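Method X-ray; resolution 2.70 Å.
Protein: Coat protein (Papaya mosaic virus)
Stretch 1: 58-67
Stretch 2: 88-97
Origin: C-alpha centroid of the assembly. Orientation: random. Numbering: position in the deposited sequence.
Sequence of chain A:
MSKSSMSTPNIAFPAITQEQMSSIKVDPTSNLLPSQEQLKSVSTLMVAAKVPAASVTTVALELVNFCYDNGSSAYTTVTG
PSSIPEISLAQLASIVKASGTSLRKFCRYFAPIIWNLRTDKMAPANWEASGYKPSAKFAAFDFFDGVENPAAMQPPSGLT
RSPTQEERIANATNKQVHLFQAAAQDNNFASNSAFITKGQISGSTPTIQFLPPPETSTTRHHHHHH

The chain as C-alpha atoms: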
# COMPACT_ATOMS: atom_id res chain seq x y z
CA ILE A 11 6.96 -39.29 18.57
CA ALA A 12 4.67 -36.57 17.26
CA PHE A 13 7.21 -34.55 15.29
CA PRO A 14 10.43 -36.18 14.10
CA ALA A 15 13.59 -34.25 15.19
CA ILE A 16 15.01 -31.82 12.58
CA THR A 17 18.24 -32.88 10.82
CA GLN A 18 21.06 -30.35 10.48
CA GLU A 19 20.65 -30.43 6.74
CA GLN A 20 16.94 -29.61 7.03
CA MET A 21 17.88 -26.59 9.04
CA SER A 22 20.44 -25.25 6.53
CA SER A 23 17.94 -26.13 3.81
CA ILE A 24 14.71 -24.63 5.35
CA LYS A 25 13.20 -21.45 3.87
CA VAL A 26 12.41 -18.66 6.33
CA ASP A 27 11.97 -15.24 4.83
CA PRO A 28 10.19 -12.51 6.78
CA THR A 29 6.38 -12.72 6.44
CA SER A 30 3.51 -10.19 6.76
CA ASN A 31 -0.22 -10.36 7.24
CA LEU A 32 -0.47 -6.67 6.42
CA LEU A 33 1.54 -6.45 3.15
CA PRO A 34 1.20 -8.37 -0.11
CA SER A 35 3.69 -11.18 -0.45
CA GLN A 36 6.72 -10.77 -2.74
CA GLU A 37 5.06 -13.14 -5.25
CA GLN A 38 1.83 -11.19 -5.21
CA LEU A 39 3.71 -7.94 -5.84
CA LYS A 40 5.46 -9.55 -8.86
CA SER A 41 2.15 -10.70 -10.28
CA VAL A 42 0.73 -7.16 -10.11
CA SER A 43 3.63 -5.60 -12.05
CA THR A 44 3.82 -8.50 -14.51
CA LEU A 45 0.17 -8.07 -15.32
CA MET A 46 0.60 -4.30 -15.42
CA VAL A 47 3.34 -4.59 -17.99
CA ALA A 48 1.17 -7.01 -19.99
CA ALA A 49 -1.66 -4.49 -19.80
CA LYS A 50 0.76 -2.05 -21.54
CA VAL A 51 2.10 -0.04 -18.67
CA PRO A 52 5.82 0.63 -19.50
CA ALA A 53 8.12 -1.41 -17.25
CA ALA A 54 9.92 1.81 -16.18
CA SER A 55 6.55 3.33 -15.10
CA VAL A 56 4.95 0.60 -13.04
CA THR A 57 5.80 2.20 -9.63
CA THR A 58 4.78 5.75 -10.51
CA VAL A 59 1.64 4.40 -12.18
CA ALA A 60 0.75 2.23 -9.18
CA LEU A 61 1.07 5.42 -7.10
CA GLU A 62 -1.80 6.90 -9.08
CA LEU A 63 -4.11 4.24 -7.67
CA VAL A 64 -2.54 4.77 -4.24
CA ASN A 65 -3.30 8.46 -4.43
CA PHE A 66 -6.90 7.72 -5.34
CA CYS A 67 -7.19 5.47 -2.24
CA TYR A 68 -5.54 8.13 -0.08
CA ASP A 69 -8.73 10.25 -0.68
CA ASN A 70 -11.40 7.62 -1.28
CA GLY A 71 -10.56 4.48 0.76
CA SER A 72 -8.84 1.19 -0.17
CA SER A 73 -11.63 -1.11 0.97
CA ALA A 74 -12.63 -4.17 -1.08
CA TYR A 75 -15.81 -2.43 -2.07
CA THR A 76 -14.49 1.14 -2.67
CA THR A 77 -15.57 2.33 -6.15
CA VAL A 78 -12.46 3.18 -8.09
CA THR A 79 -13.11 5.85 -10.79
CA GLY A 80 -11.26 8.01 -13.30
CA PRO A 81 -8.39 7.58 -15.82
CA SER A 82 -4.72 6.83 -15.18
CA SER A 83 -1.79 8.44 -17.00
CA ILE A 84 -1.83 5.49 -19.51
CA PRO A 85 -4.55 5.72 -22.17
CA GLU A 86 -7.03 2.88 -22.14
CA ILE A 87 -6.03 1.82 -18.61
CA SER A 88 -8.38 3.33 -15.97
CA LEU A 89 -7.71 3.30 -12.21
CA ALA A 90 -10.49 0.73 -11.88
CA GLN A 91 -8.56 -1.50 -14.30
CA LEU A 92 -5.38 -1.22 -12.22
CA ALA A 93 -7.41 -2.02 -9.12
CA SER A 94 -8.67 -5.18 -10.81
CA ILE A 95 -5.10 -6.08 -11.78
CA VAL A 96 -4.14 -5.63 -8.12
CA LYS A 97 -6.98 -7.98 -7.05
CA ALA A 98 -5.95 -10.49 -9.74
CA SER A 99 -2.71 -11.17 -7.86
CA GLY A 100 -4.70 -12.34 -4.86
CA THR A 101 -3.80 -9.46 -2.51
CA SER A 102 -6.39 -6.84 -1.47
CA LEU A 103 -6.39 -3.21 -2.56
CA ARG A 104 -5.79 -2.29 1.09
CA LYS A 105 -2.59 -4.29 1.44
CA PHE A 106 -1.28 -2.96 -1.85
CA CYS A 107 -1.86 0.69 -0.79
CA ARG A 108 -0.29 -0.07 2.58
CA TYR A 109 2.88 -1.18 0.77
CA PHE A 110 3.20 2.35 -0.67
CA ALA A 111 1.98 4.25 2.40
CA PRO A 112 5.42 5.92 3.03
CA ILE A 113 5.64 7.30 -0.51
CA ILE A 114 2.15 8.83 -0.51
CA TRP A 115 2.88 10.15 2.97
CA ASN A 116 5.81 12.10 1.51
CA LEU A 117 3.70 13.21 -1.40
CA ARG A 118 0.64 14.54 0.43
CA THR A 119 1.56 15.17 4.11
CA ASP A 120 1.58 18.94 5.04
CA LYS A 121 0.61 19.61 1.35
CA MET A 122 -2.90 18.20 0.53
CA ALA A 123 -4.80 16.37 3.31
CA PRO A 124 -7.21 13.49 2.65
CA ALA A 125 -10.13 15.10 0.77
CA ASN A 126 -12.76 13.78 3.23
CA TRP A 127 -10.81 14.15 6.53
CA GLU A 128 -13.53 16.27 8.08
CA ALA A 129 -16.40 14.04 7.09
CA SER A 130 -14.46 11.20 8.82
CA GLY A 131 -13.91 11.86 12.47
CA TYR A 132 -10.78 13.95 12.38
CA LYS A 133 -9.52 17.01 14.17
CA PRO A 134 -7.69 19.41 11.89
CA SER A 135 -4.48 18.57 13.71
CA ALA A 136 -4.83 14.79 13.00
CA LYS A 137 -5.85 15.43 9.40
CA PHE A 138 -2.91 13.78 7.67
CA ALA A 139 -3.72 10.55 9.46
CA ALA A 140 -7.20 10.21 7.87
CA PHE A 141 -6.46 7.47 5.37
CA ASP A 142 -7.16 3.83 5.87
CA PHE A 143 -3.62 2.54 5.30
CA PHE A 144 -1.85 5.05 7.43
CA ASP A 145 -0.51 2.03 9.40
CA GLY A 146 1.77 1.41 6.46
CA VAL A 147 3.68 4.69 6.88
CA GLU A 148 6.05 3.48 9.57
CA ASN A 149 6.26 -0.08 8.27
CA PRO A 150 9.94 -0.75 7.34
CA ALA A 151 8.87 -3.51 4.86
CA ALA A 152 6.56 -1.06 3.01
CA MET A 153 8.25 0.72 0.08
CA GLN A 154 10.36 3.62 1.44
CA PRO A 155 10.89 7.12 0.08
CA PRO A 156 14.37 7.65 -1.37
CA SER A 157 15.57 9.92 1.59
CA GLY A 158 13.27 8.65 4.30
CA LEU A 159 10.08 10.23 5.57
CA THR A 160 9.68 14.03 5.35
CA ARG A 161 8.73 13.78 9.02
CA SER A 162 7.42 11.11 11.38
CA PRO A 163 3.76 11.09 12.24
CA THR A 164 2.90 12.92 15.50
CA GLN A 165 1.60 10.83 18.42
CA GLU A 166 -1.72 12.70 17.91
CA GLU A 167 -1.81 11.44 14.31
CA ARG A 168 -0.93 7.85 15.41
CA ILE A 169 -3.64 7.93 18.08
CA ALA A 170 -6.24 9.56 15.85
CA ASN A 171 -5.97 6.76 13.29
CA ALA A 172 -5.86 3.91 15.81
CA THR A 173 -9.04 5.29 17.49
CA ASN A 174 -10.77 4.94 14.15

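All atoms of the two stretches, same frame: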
# COMPACT_ATOMS: atom_id res chain seq x y z
N THR A 58 5.47 4.48 -10.43
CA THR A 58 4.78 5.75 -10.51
C THR A 58 3.29 5.56 -10.88
O THR A 58 2.41 6.34 -10.45
CB THR A 58 5.44 6.72 -11.50
OG1 THR A 58 5.34 6.24 -12.83
CG2 THR A 58 6.92 6.92 -11.18
N VAL A 59 2.99 4.56 -11.68
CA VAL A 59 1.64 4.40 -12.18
C VAL A 59 0.82 3.76 -11.05
O VAL A 59 -0.29 4.20 -10.75
CB VAL A 59 1.63 3.65 -13.55
CG1 VAL A 59 0.28 3.09 -13.90
CG2 VAL A 59 2.12 4.57 -14.65
N ALA A 60 1.39 2.77 -10.37
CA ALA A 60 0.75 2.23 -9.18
C ALA A 60 0.40 3.36 -8.25
O ALA A 60 -0.70 3.39 -7.69
CB ALA A 60 1.64 1.26 -8.48
N LEU A 61 1.33 4.30 -8.06
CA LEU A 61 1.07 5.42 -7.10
C LEU A 61 -0.17 6.25 -7.42
O LEU A 61 -0.70 6.94 -6.56
CB LEU A 61 2.25 6.37 -7.01
CG LEU A 61 3.24 6.29 -5.85
CD1 LEU A 61 2.70 5.56 -4.69
CD2 LEU A 61 4.45 5.62 -6.37
N GLU A 62 -0.59 6.20 -8.68
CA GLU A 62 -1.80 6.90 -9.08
C GLU A 62 -3.02 6.28 -8.44
O GLU A 62 -3.93 6.99 -8.03
CB GLU A 62 -1.94 6.89 -10.59
CG GLU A 62 -0.89 7.72 -11.28
CD GLU A 62 -0.97 7.59 -12.78
OE1 GLU A 62 -2.09 7.55 -13.32
OE2 GLU A 62 0.10 7.52 -13.41
N LEU A 63 -3.02 4.95 -8.33
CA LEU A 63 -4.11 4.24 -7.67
C LEU A 63 -4.01 4.49 -6.17
O LEU A 63 -5.04 4.75 -5.50
CB LEU A 63 -4.07 2.75 -7.99
CG LEU A 63 -5.00 1.80 -7.22
CD1 LEU A 63 -6.45 2.09 -7.49
CD2 LEU A 63 -4.70 0.43 -7.66
N VAL A 64 -2.78 4.46 -5.66
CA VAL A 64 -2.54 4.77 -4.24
C VAL A 64 -3.06 6.14 -3.84
O VAL A 64 -3.72 6.29 -2.80
CB VAL A 64 -1.05 4.63 -3.86
CG1 VAL A 64 -0.89 4.82 -2.38
CG2 VAL A 64 -0.53 3.26 -4.34
N ASN A 65 -2.77 7.14 -4.66
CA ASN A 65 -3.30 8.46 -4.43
C ASN A 65 -4.81 8.43 -4.35
O ASN A 65 -5.41 9.05 -3.49
CB ASN A 65 -2.91 9.38 -5.58
CG ASN A 65 -3.13 10.88 -5.25
OD1 ASN A 65 -2.62 11.42 -4.25
ND2 ASN A 65 -3.88 11.55 -6.11
N PHE A 66 -5.44 7.70 -5.26
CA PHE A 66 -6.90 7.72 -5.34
C PHE A 66 -7.43 7.18 -4.02
O PHE A 66 -8.38 7.73 -3.47
CB PHE A 66 -7.43 6.86 -6.50
CG PHE A 66 -8.92 6.69 -6.46
CD1 PHE A 66 -9.75 7.58 -7.12
CD2 PHE A 66 -9.49 5.68 -5.68
CE1 PHE A 66 -11.15 7.44 -7.03
CE2 PHE A 66 -10.87 5.53 -5.60
CZ PHE A 66 -11.70 6.42 -6.25
N CYS A 67 -6.78 6.13 -3.50
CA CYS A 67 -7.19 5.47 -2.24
C CYS A 67 -6.90 6.31 -1.01
O CYS A 67 -7.67 6.24 -0.02
CB CYS A 67 -6.56 4.09 -2.11
SG CYS A 67 -7.32 2.98 -3.33
N SER A 88 -7.74 2.49 -17.01
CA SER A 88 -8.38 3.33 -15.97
C SER A 88 -7.86 2.91 -14.60
O SER A 88 -7.24 1.86 -14.49
CB SER A 88 -9.91 3.15 -15.99
OG SER A 88 -10.26 1.83 -15.66
N LEU A 89 -8.09 3.71 -13.56
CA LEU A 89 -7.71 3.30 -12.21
C LEU A 89 -8.45 2.02 -11.83
O LEU A 89 -7.86 1.09 -11.23
CB LEU A 89 -7.94 4.41 -11.17
CG LEU A 89 -7.13 5.71 -11.36
CD1 LEU A 89 -7.39 6.71 -10.28
CD2 LEU A 89 -5.61 5.54 -11.51
N ALA A 90 -9.73 1.93 -12.20
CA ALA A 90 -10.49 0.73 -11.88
C ALA A 90 -9.82 -0.50 -12.47
O ALA A 90 -9.82 -1.56 -11.85
CB ALA A 90 -11.96 0.81 -12.32
N GLN A 91 -9.25 -0.37 -13.67
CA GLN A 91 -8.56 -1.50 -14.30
C GLN A 91 -7.33 -1.94 -13.51
O GLN A 91 -7.11 -3.13 -13.30
CB GLN A 91 -8.23 -1.22 -15.75
CG GLN A 91 -9.48 -1.18 -16.61
CD GLN A 91 -9.18 -0.91 -18.09
OE1 GLN A 91 -9.13 0.26 -18.54
NE2 GLN A 91 -8.92 -1.98 -18.83
N LEU A 92 -6.56 -0.95 -13.04
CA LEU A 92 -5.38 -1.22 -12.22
C LEU A 92 -5.78 -1.89 -10.93
O LEU A 92 -5.13 -2.83 -10.51
CB LEU A 92 -4.60 0.06 -11.91
CG LEU A 92 -3.90 0.79 -13.07
CD1 LEU A 92 -3.14 2.06 -12.55
CD2 LEU A 92 -2.95 -0.17 -13.83
N ALA A 93 -6.88 -1.43 -10.33
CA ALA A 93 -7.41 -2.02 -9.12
C ALA A 93 -7.77 -3.50 -9.36
O ALA A 93 -7.54 -4.37 -8.47
CB ALA A 93 -8.61 -1.26 -8.64
N SER A 94 -8.33 -3.80 -10.52
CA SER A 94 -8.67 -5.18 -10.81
C SER A 94 -7.39 -6.02 -10.95
O SER A 94 -7.31 -7.16 -10.46
CB SER A 94 -9.53 -5.25 -12.04
OG SER A 94 -10.78 -4.68 -11.77
N ILE A 95 -6.38 -5.45 -11.61
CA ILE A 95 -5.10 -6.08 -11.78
C ILE A 95 -4.53 -6.37 -10.39
O ILE A 95 -4.09 -7.49 -10.12
CB ILE A 95 -4.15 -5.20 -12.60
CG1 ILE A 95 -4.51 -5.28 -14.07
CG2 ILE A 95 -2.73 -5.68 -12.46
CD1 ILE A 95 -3.74 -4.32 -14.93
N VAL A 96 -4.56 -5.37 -9.50
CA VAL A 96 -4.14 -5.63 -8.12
C VAL A 96 -4.86 -6.86 -7.53
O VAL A 96 -4.22 -7.81 -7.08
CB VAL A 96 -4.34 -4.39 -7.19
CG1 VAL A 96 -4.01 -4.77 -5.70
CG2 VAL A 96 -3.52 -3.15 -7.70
N LYS A 97 -6.19 -6.85 -7.55
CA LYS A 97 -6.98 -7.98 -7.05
C LYS A 97 -6.70 -9.32 -7.73
O LYS A 97 -6.82 -10.37 -7.10
CB LYS A 97 -8.45 -7.64 -7.10
CG LYS A 97 -8.84 -6.53 -6.18
CD LYS A 97 -10.21 -6.00 -6.54
CE LYS A 97 -10.55 -4.91 -5.57
NZ LYS A 97 -11.94 -4.43 -5.70

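Two helices of the papaya mosaic virus coat protein, 58-67 and 89-97, cross steeply, with 102° between their N-to-C directions and axes 9.8 Å apart at closest approach. The contact buries 346 Å² summed over both sides and is made by packing alone; no hydrogen bond passes between the stretches. Leu63, Leu89 and Leu92 cover most of it.

Leu63 is the centre of the contact. Its CA-to-CB bond points sideways, but with chi1 t and chi2 p the end of the side chain comes nearer the second helix and sits as a knob in the hole formed by Leu89, Leu92, Ala93 and Val96. Its CD2 lies 3.8 Å from Val96 CG2 and 4.3 Å from Leu92 CB, while Leu63 CD1 lies 4.1 Å from Ala93 CB. The knob also reaches the backbone: Leu63 CD2 is 3.9 Å from Ala93 N, and Leu63 CD1 is 4.1 Å from Leu89 O. These two polar atoms are not left unpaired under the leucine, because Ala93 N donates to Leu89 O (2.8 Å) within the helix. The single methyl of Ala93 fills little space at the hole, and the branched Val96 supplies a methyl to its wall.

Leu89 answers from the first turn of its helix. Its CA is 5.9 Å from Leu63 CA, the closest CA pair across the stretches; its CA-to-CB bond points toward the first helix, and the side chain is m, then t. There it meets residues one turn apart: Leu89 CD2 is 4.0 Å from Glu62 CB, and Leu89 CD1 is 3.8 Å from Phe66 CB. Glu62 thus offers its aliphatic base to the leucine, while its carboxylate oxygens are hydrogen-bonded elsewhere in the structure. The Phe66 ring meets Leu89 CD1 obliquely.

Leu92, one turn further on, has the same m, t conformation, and its CA-to-CB bond is also directed toward the first helix. It forms part of the hole round Leu63 and extends CD1 to 3.8 Å from Val59 CG1, so the apolar packing reaches back one turn along the first helix from Leu63. Val59, Leu63, Leu89, Leu92, Ala93 and Val96 are all buried, as suits side chains with no polar group to satisfy.

Just before Leu89, Ser88 takes the N-cap position without touching the first stretch. Gln91 N donates to Ser88 OG (3.1 Å), and Ser88 N donates in return to Gln91 OE1 (3.0 Å), a reciprocal pair that ties down the start of the helix beside Leu89.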